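Local coordinates for endoribonuclease MazF3 (Mycobacterium tuberculosis, PDB 5UCT), which acts as the toxin of a type II toxin-antitoxin system, an endoribonuclease that cleaves mRNA and 23S rRNA predominantly after the first two uridines of UUCCU, at residues R2-A7 against P14-T19; I35-R40 against L54-V59; V60-T65 against E90-A95. All coordinates share one frame; numbering follows the deposited sequence.

Interaction 1. Residues R2-A7 against P14-T19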
loop_
_atom_site.group_PDB
_atom_site.type_symbol
_atom_site.label_atom_id
_atom_site.label_comp_id
_atom_site.label_asym_id
_atom_site.label_seq_id
_atom_site.Cartn_x
_atom_site.Cartn_y
_atom_site.Cartn_z
ATOM N N ARG A 2 0.436 -15.432 -4.336
ATOM C CA ARG A 2 0.787 -14.561 -3.221
ATOM C C ARG A 2 2.105 -14.998 -2.578
ATOM O O ARG A 2 2.114 -15.476 -1.443
ATOM C CB ARG A 2 -0.337 -14.561 -2.184
ATOM C CG ARG A 2 -0.271 -13.425 -1.188
ATOM C CD ARG A 2 -0.581 -12.094 -1.850
ATOM N NE ARG A 2 -1.994 -11.965 -2.183
ATOM C CZ ARG A 2 -2.532 -10.904 -2.778
ATOM N NH1 ARG A 2 -1.774 -9.869 -3.115
ATOM N NH2 ARG A 2 -3.832 -10.880 -3.039
ATOM N N PRO A 3 3.214 -14.827 -3.294
ATOM C CA PRO A 3 4.496 -15.358 -2.824
ATOM C C PRO A 3 5.127 -14.481 -1.748
ATOM O O PRO A 3 4.674 -13.375 -1.451
ATOM C CB PRO A 3 5.353 -15.372 -4.094
ATOM C CG PRO A 3 4.823 -14.241 -4.894
ATOM C CD PRO A 3 3.340 -14.175 -4.611
ATOM N N ILE A 4 6.202 -15.012 -1.166
ATOM C CA ILE A 4 6.949 -14.360 -0.094
ATOM C C ILE A 4 8.416 -14.346 -0.500
ATOM O O ILE A 4 9.074 -15.394 -0.492
ATOM C CB ILE A 4 6.774 -15.074 1.254
ATOM C CG1 ILE A 4 5.295 -15.243 1.598
ATOM C CG2 ILE A 4 7.505 -14.321 2.356
ATOM C CD1 ILE A 4 5.061 -15.874 2.959
ATOM N N HIS A 5 8.934 -13.170 -0.835
ATOM C CA HIS A 5 10.330 -12.998 -1.209
ATOM C C HIS A 5 11.102 -12.318 -0.086
ATOM O O HIS A 5 10.529 -11.785 0.868
ATOM C CB HIS A 5 10.459 -12.170 -2.494
ATOM C CG HIS A 5 9.870 -12.825 -3.703
ATOM N ND1 HIS A 5 8.538 -12.706 -4.039
ATOM C CD2 HIS A 5 10.431 -13.602 -4.659
ATOM C CE1 HIS A 5 8.305 -13.383 -5.148
ATOM N NE2 HIS A 5 9.437 -13.937 -5.544
ATOM N N ILE A 6 12.422 -12.352 -0.212
ATOM C CA ILE A 6 13.306 -11.475 0.545
ATOM C C ILE A 6 13.490 -10.201 -0.264
ATOM O O ILE A 6 13.675 -10.251 -1.486
ATOM C CB ILE A 6 14.658 -12.157 0.834
ATOM C CG1 ILE A 6 14.453 -13.426 1.661
ATOM C CG2 ILE A 6 15.601 -11.205 1.555
ATOM C CD1 ILE A 6 15.733 -14.176 1.973
ATOM N N ALA A 7 13.422 -9.052 0.402
ATOM C CA ALA A 7 13.535 -7.775 -0.285
ATOM C C ALA A 7 14.484 -6.859 0.471
ATOM O O ALA A 7 14.655 -6.980 1.688
ATOM C CB ALA A 7 12.169 -7.094 -0.444
ATOM N N PRO A 14 11.857 -10.218 5.035
ATOM C CA PRO A 14 10.855 -10.952 4.253
ATOM C C PRO A 14 9.635 -10.080 3.993
ATOM O O PRO A 14 9.208 -9.305 4.851
ATOM C CB PRO A 14 10.501 -12.146 5.154
ATOM C CG PRO A 14 11.555 -12.165 6.236
ATOM C CD PRO A 14 11.980 -10.746 6.404
ATOM N N VAL A 15 9.074 -10.206 2.791
ATOM C CA VAL A 15 7.973 -9.350 2.362
ATOM C C VAL A 15 6.880 -10.189 1.713
ATOM O O VAL A 15 7.132 -11.272 1.176
ATOM C CB VAL A 15 8.443 -8.248 1.387
ATOM C CG1 VAL A 15 9.418 -7.303 2.073
ATOM C CG2 VAL A 15 9.065 -8.864 0.144
ATOM N N LEU A 16 5.655 -9.672 1.770
ATOM C CA LEU A 16 4.507 -10.257 1.088
ATOM C C LEU A 16 4.242 -9.458 -0.180
ATOM O O LEU A 16 4.018 -8.246 -0.114
ATOM C CB LEU A 16 3.268 -10.246 1.985
ATOM C CG LEU A 16 1.987 -10.875 1.426
ATOM C CD1 LEU A 16 2.130 -12.384 1.260
ATOM C CD2 LEU A 16 0.793 -10.547 2.310
ATOM N N ILE A 17 4.263 -10.132 -1.326
ATOM C CA ILE A 17 4.019 -9.459 -2.598
ATOM C C ILE A 17 2.548 -9.054 -2.658
ATOM O O ILE A 17 1.670 -9.898 -2.857
ATOM C CB ILE A 17 4.396 -10.346 -3.788
ATOM C CG1 ILE A 17 5.858 -10.791 -3.687
ATOM C CG2 ILE A 17 4.133 -9.611 -5.087
ATOM C CD1 ILE A 17 6.865 -9.655 -3.687
ATOM N N LEU A 18 2.275 -7.760 -2.484
ATOM C CA LEU A 18 0.900 -7.282 -2.552
ATOM C C LEU A 18 0.432 -7.126 -3.992
ATOM O O LEU A 18 -0.731 -7.411 -4.300
ATOM C CB LEU A 18 0.761 -5.959 -1.802
ATOM C CG LEU A 18 0.818 -6.054 -0.281
ATOM C CD1 LEU A 18 0.451 -4.721 0.338
ATOM C CD2 LEU A 18 -0.107 -7.156 0.215
ATOM N N THR A 19 1.316 -6.668 -4.878
ATOM C CA THR A 19 0.973 -6.544 -6.287
ATOM C C THR A 19 0.490 -7.881 -6.835
ATOM O O THR A 19 1.053 -8.936 -6.527
ATOM C CB THR A 19 2.182 -6.057 -7.091
ATOM O OG1 THR A 19 2.677 -4.838 -6.523
ATOM C CG2 THR A 19 1.799 -5.814 -8.545
#
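The carbonyl oxygen of His5 takes the N-H of Val15 at 2.9 Å between His5 O and Val15 N, with a C=O...N angle of 171°. A second, longer backbone bond, 3.3 Å from Ile17 N to Pro3 O, is nearly straight at hydrogen and joins the strands two residues further along. Proline has no N-H to give back, so Pro3 takes part through its carbonyl as acceptor and through its ring. That ring lies against Ile17, the two side chains crossing at about a right angle with Pro3 CG 3.8 Å from Ile17 CG1. The same Ile17 CG1 lies at the edge of the His5 imidazole, beside ND1, because chi1 of -56° sets it anti to its own carbonyl carbon. On this face too, the small Ala7 CB sits 3.6 Å from Val15 CG2 and nearly as close to CG1, filling the fork of the valine. On the other face, Leu16 CD1 meets Arg2 CG at 3.6 Å and reaches toward Ile4. The Arg2 chain is bent at chi2 and chi3, and its NH1 lies 2.9 Å from Leu18 O, with Ile17 O at the guanidinium edge; its NH2 is hydrogen-bonded to Phe96 O of the second subunit. The long aliphatic stem thus packs on leucine while the charged end reaches the dimer partner. Paired antiparallel strands joined by a short turn make this the N-terminal beta hairpin of the SH3-like MazF barrel.

Interaction 2. Residues I35-R40 against L54-V59. With SO4 (sulfate ion), chain C.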
loop_
_atom_site.group_PDB
_atom_site.type_symbol
_atom_site.label_atom_id
_atom_site.label_comp_id
_atom_site.label_asym_id
_atom_site.label_seq_id
_atom_site.Cartn_x
_atom_site.Cartn_y
_atom_site.Cartn_z
ATOM N N ILE A 35 7.435 -8.132 6.677
ATOM C CA ILE A 35 7.168 -9.128 7.707
ATOM C C ILE A 35 8.190 -8.926 8.818
ATOM O O ILE A 35 9.394 -9.130 8.608
ATOM C CB ILE A 35 7.235 -10.559 7.157
ATOM C CG1 ILE A 35 6.219 -10.765 6.041
ATOM C CG2 ILE A 35 6.979 -11.567 8.254
ATOM C CD1 ILE A 35 6.211 -12.179 5.538
ATOM N N THR A 36 7.719 -8.534 10.000
ATOM C CA THR A 36 8.585 -8.312 11.149
ATOM C C THR A 36 8.175 -9.226 12.296
ATOM O O THR A 36 6.994 -9.548 12.464
ATOM C CB THR A 36 8.553 -6.844 11.607
ATOM O OG1 THR A 36 9.428 -6.671 12.730
ATOM C CG2 THR A 36 7.140 -6.423 11.996
ATOM N N THR A 37 9.170 -9.664 13.071
ATOM C CA THR A 37 8.896 -10.532 14.210
ATOM C C THR A 37 8.247 -9.779 15.363
ATOM O O THR A 37 7.630 -10.408 16.230
ATOM C CB THR A 37 10.183 -11.206 14.691
ATOM O OG1 THR A 37 11.113 -10.208 15.133
ATOM C CG2 THR A 37 10.814 -12.015 13.568
ATOM N N THR A 38 8.371 -8.455 15.390
ATOM C CA THR A 38 7.744 -7.634 16.423
ATOM C C THR A 38 6.234 -7.666 16.228
ATOM O O THR A 38 5.687 -6.948 15.387
ATOM C CB THR A 38 8.274 -6.206 16.365
ATOM O OG1 THR A 38 9.701 -6.215 16.494
ATOM C CG2 THR A 38 7.676 -5.366 17.485
ATOM N N VAL A 39 5.553 -8.507 16.999
ATOM C CA VAL A 39 4.098 -8.589 16.971
ATOM C C VAL A 39 3.547 -7.518 17.904
ATOM O O VAL A 39 3.838 -7.522 19.104
ATOM C CB VAL A 39 3.609 -9.985 17.386
ATOM C CG1 VAL A 39 2.115 -10.117 17.144
ATOM C CG2 VAL A 39 4.378 -11.064 16.640
ATOM N N ARG A 40 2.758 -6.597 17.355
ATOM C CA ARG A 40 2.209 -5.495 18.133
ATOM C C ARG A 40 0.738 -5.664 18.479
ATOM O O ARG A 40 0.207 -4.856 19.248
ATOM C CB ARG A 40 2.408 -4.167 17.385
ATOM C CG ARG A 40 3.857 -3.706 17.336
ATOM C CD ARG A 40 4.004 -2.360 16.650
ATOM N NE ARG A 40 5.307 -1.760 16.924
ATOM C CZ ARG A 40 6.408 -2.008 16.222
ATOM N NH1 ARG A 40 6.371 -2.847 15.196
ATOM N NH2 ARG A 40 7.549 -1.416 16.548
ATOM N N LEU A 54 9.449 -18.854 7.709
ATOM C CA LEU A 54 10.226 -18.075 8.660
ATOM C C LEU A 54 10.810 -18.982 9.739
ATOM O O LEU A 54 10.429 -20.144 9.888
ATOM C CB LEU A 54 9.364 -16.979 9.299
ATOM C CG LEU A 54 8.819 -15.859 8.406
ATOM C CD1 LEU A 54 9.877 -15.392 7.415
ATOM C CD2 LEU A 54 7.535 -16.269 7.691
ATOM N N ASN A 55 11.759 -18.432 10.495
ATOM C CA ASN A 55 12.294 -19.139 11.651
ATOM C C ASN A 55 11.316 -19.016 12.811
ATOM O O ASN A 55 10.527 -19.931 13.069
ATOM C CB ASN A 55 13.667 -18.587 12.040
ATOM C CG ASN A 55 14.671 -18.667 10.907
ATOM O OD1 ASN A 55 14.643 -19.597 10.102
ATOM N ND2 ASN A 55 15.567 -17.688 10.840
ATOM N N GLN A 56 11.354 -17.884 13.504
ATOM C CA GLN A 56 10.415 -17.598 14.573
ATOM C C GLN A 56 9.095 -17.085 14.001
ATOM O O GLN A 56 9.039 -16.632 12.855
ATOM C CB GLN A 56 11.017 -16.573 15.531
ATOM C CG GLN A 56 11.646 -15.372 14.845
ATOM C CD GLN A 56 13.100 -15.181 15.234
ATOM O OE1 GLN A 56 13.836 -16.150 15.420
ATOM N NE2 GLN A 56 13.517 -13.929 15.368
ATOM N N PRO A 57 8.009 -17.165 14.774
ATOM C CA PRO A 57 6.727 -16.636 14.293
ATOM C C PRO A 57 6.809 -15.143 14.012
ATOM O O PRO A 57 7.538 -14.401 14.675
ATOM C CB PRO A 57 5.759 -16.941 15.446
ATOM C CG PRO A 57 6.631 -17.191 16.629
ATOM C CD PRO A 57 7.867 -17.820 16.084
ATOM N N SER A 58 6.050 -14.706 13.008
ATOM C CA SER A 58 6.128 -13.334 12.526
ATOM C C SER A 58 4.741 -12.888 12.073
ATOM O O SER A 58 3.765 -13.636 12.171
ATOM C CB SER A 58 7.167 -13.221 11.406
ATOM O OG SER A 58 7.619 -11.891 11.272
ATOM N N VAL A 59 4.652 -11.646 11.588
ATOM C CA VAL A 59 3.380 -11.076 11.162
ATOM C C VAL A 59 3.600 -10.210 9.931
ATOM O O VAL A 59 4.654 -9.591 9.765
ATOM C CB VAL A 59 2.703 -10.252 12.282
ATOM C CG1 VAL A 59 2.196 -11.158 13.394
ATOM C CG2 VAL A 59 3.667 -9.206 12.830
HETATM S S SO4 C . 11.625 -3.871 13.859
HETATM O O1 SO4 C . 12.052 -5.205 13.453
HETATM O O2 SO4 C . 12.744 -2.941 13.727
HETATM O O3 SO4 C . 11.182 -3.904 15.249
HETATM O O4 SO4 C . 10.524 -3.431 13.008
#
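Thr36 and Val59 form an antiparallel hydrogen-bonded pair where strand 29-36 ends and strand 58-61 begins, with Thr36 N to Val59 O and Val59 N to Thr36 O both 3.3 Å. This lies in the curled antiparallel sheet of the PemK/MazF fold, where strand 29-36 runs out into an exposed loop. Ser58 adds a third bond: its OG, anti to its own backbone N (chi1 -158°), donates to Thr36 O at 2.7 Å. Both donors come to Thr36 O from the same face of its carbonyl plane, the hydroxyl steeply above it. A small hydroxyl residue fits here because its short arm can turn back onto a neighbouring strand's carbonyl. Ile35 CG2 packs beside the serine side chain, while the isoleucine also touches Val48 and Pro14 of the adjoining strands. Beyond the pair, the loop folds back so that Val39 crosses Val59 at about a right angle, both its methyls 3.9 Å from Val59 CG1; the exposed Val39 of the loop thus packs over the buried Val59. Thr37 CG2 meets the stem of Gln56 at CG, 3.7 Å away. Past Val39, the backbone N-H of Arg40 is hydrogen-bonded to Glu45 OE2. A sulfate ion, probably from the crystallisation liquor, sits by Thr36 and Thr38, accepting a hydrogen bond from Thr38 OG1 to its O3 at 3.0 Å.

Interaction 3. Residues V60-T65 against E90-A95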
loop_
_atom_site.group_PDB
_atom_site.type_symbol
_atom_site.label_atom_id
_atom_site.label_comp_id
_atom_site.label_asym_id
_atom_site.label_seq_id
_atom_site.Cartn_x
_atom_site.Cartn_y
_atom_site.Cartn_z
ATOM N N VAL A 60 2.592 -10.173 9.064
ATOM C CA VAL A 60 2.590 -9.275 7.912
ATOM C C VAL A 60 2.057 -7.920 8.360
ATOM O O VAL A 60 0.905 -7.808 8.793
ATOM C CB VAL A 60 1.746 -9.847 6.764
ATOM C CG1 VAL A 60 1.592 -8.820 5.651
ATOM C CG2 VAL A 60 2.373 -11.125 6.230
ATOM N N SER A 61 2.893 -6.889 8.260
ATOM C CA SER A 61 2.546 -5.542 8.714
ATOM C C SER A 61 1.937 -4.773 7.547
ATOM O O SER A 61 2.653 -4.223 6.706
ATOM C CB SER A 61 3.776 -4.830 9.268
ATOM O OG SER A 61 3.510 -3.460 9.516
ATOM N N CYS A 62 0.606 -4.724 7.499
ATOM C CA CYS A 62 -0.099 -4.065 6.406
ATOM C C CYS A 62 -0.157 -2.551 6.555
ATOM O O CYS A 62 -0.647 -1.877 5.644
ATOM C CB CYS A 62 -1.519 -4.618 6.287
ATOM S SG CYS A 62 -1.607 -6.265 5.548
ATOM N N ASP A 63 0.308 -1.998 7.673
ATOM C CA ASP A 63 0.375 -0.549 7.815
ATOM C C ASP A 63 1.657 0.040 7.248
ATOM O O ASP A 63 1.791 1.268 7.213
ATOM C CB ASP A 63 0.243 -0.157 9.287
ATOM C CG ASP A 63 -1.194 0.058 9.703
ATOM O OD1 ASP A 63 -1.933 0.721 8.950
ATOM O OD2 ASP A 63 -1.582 -0.440 10.780
ATOM N N ASN A 64 2.589 -0.798 6.798
ATOM C CA ASN A 64 3.888 -0.354 6.311
ATOM C C ASN A 64 4.160 -0.856 4.899
ATOM O O ASN A 64 5.294 -1.181 4.550
ATOM C CB ASN A 64 5.004 -0.803 7.252
ATOM C CG ASN A 64 4.850 -0.248 8.650
ATOM O OD1 ASN A 64 4.773 -0.997 9.621
ATOM N ND2 ASN A 64 4.818 1.075 8.761
ATOM N N THR A 65 3.126 -0.930 4.068
ATOM C CA THR A 65 3.317 -1.397 2.701
ATOM C C THR A 65 4.174 -0.411 1.913
ATOM O O THR A 65 4.111 0.805 2.117
ATOM C CB THR A 65 1.972 -1.587 2.001
ATOM O OG1 THR A 65 1.454 -0.303 1.630
ATOM C CG2 THR A 65 0.982 -2.282 2.929
ATOM N N GLU A 90 -9.000 -8.523 4.747
ATOM C CA GLU A 90 -9.524 -7.897 5.958
ATOM C C GLU A 90 -8.516 -6.925 6.559
ATOM O O GLU A 90 -8.890 -5.842 7.028
ATOM C CB GLU A 90 -9.906 -8.968 6.980
ATOM C CG GLU A 90 -10.496 -8.423 8.270
ATOM C CD GLU A 90 -11.919 -7.923 8.102
ATOM O OE1 GLU A 90 -12.442 -7.957 6.969
ATOM O OE2 GLU A 90 -12.516 -7.501 9.112
ATOM N N ALA A 91 -7.233 -7.295 6.556
ATOM C CA ALA A 91 -6.211 -6.433 7.140
ATOM C C ALA A 91 -6.060 -5.138 6.352
ATOM O O ALA A 91 -5.969 -4.052 6.937
ATOM C CB ALA A 91 -4.878 -7.174 7.211
ATOM N N ILE A 92 -6.036 -5.232 5.020
ATOM C CA ILE A 92 -5.849 -4.045 4.193
ATOM C C ILE A 92 -7.071 -3.139 4.269
ATOM O O ILE A 92 -6.944 -1.909 4.337
ATOM C CB ILE A 92 -5.528 -4.454 2.742
ATOM C CG1 ILE A 92 -4.146 -5.108 2.665
ATOM C CG2 ILE A 92 -5.600 -3.250 1.812
ATOM C CD1 ILE A 92 -3.762 -5.577 1.276
ATOM N N GLY A 93 -8.269 -3.726 4.269
ATOM C CA GLY A 93 -9.477 -2.919 4.338
ATOM C C GLY A 93 -9.558 -2.080 5.599
ATOM O O GLY A 93 -9.950 -0.912 5.552
ATOM N N ASN A 94 -9.196 -2.664 6.746
ATOM C CA ASN A 94 -9.185 -1.888 7.981
ATOM C C ASN A 94 -8.009 -0.924 8.016
ATOM O O ASN A 94 -8.125 0.170 8.578
ATOM C CB ASN A 94 -9.140 -2.808 9.200
ATOM C CG ASN A 94 -10.254 -3.827 9.201
ATOM O OD1 ASN A 94 -11.396 -3.507 8.886
ATOM N ND2 ASN A 94 -9.927 -5.068 9.552
ATOM N N ALA A 95 -6.878 -1.305 7.417
ATOM C CA ALA A 95 -5.707 -0.436 7.425
ATOM C C ALA A 95 -5.972 0.873 6.695
ATOM O O ALA A 95 -5.440 1.918 7.086
ATOM C CB ALA A 95 -4.510 -1.151 6.799
#
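Cys62 faces Ala91 and Ile92 just after Val60 and Ser61 complete strand 58-61, so that the chain leaving the sheet meets helix 85-96, the C-terminal helix that lies across one side of the MazF fold. The two strand residues do not touch this helix segment; Val60 instead lies against Val46 and Val48 of the neighbouring strand. Ser61 OG donates a hydrogen bond of 2.8 Å to Asn64 OD1, bracing the turn that follows. Cys62 then makes the central contact. With chi1 at -75°, its SG stands anti to its carbonyl carbon and lies 3.8 Å from Ala91 CB and 4.0 Å from Ile92 CG1. A compact, weakly polar sulfur suits this buried place, and the alanine lets the helix come close. Ile92 carries its longer chain on toward Leu18 of the same chain and Leu98 of the second subunit. Next comes Asp63, whose carboxylate finds its firm partner in Thr44, since OD2 accepts a bond from the threonine hydroxyl. The other oxygen, OD1, is turned toward the helix and has a long, weak ion pair with Arg20 of the second subunit. That same arginine is hydrogen-bonded to the carbonyl of Ala95, so turn and helix both face it. Thr65 closes the segment against Leu18 and packs on Thr65 of the second subunit. Ala95 has only a methyl to offer, and its CB rests 3.8 Å from Asp63 OD1 and 4.1 Å from Cys62 O.

Overall arrangement
From the N terminus, interaction 1 closes the short hairpin of strands 3-8 and 12-17. Strand 29-36 then lies beside 12-17, and interaction 2 closes the loop carrying strand 45-48, returning the chain to the sheet as strand 58-61. The same strand runs on into interaction 3, which spans the longest excursion, through strands 66-69 and 73-79, to bring helix 85-96 onto the sheet. The three follow in series, none nested or crossed. Ile35 links the first two, through its N-H to Pro14 O; Leu18, packing on Thr65 and Ile92, joins 14-19 to interaction 3. Interactions 1 and 3 also reach the second subunit, whereas interaction 2 does not.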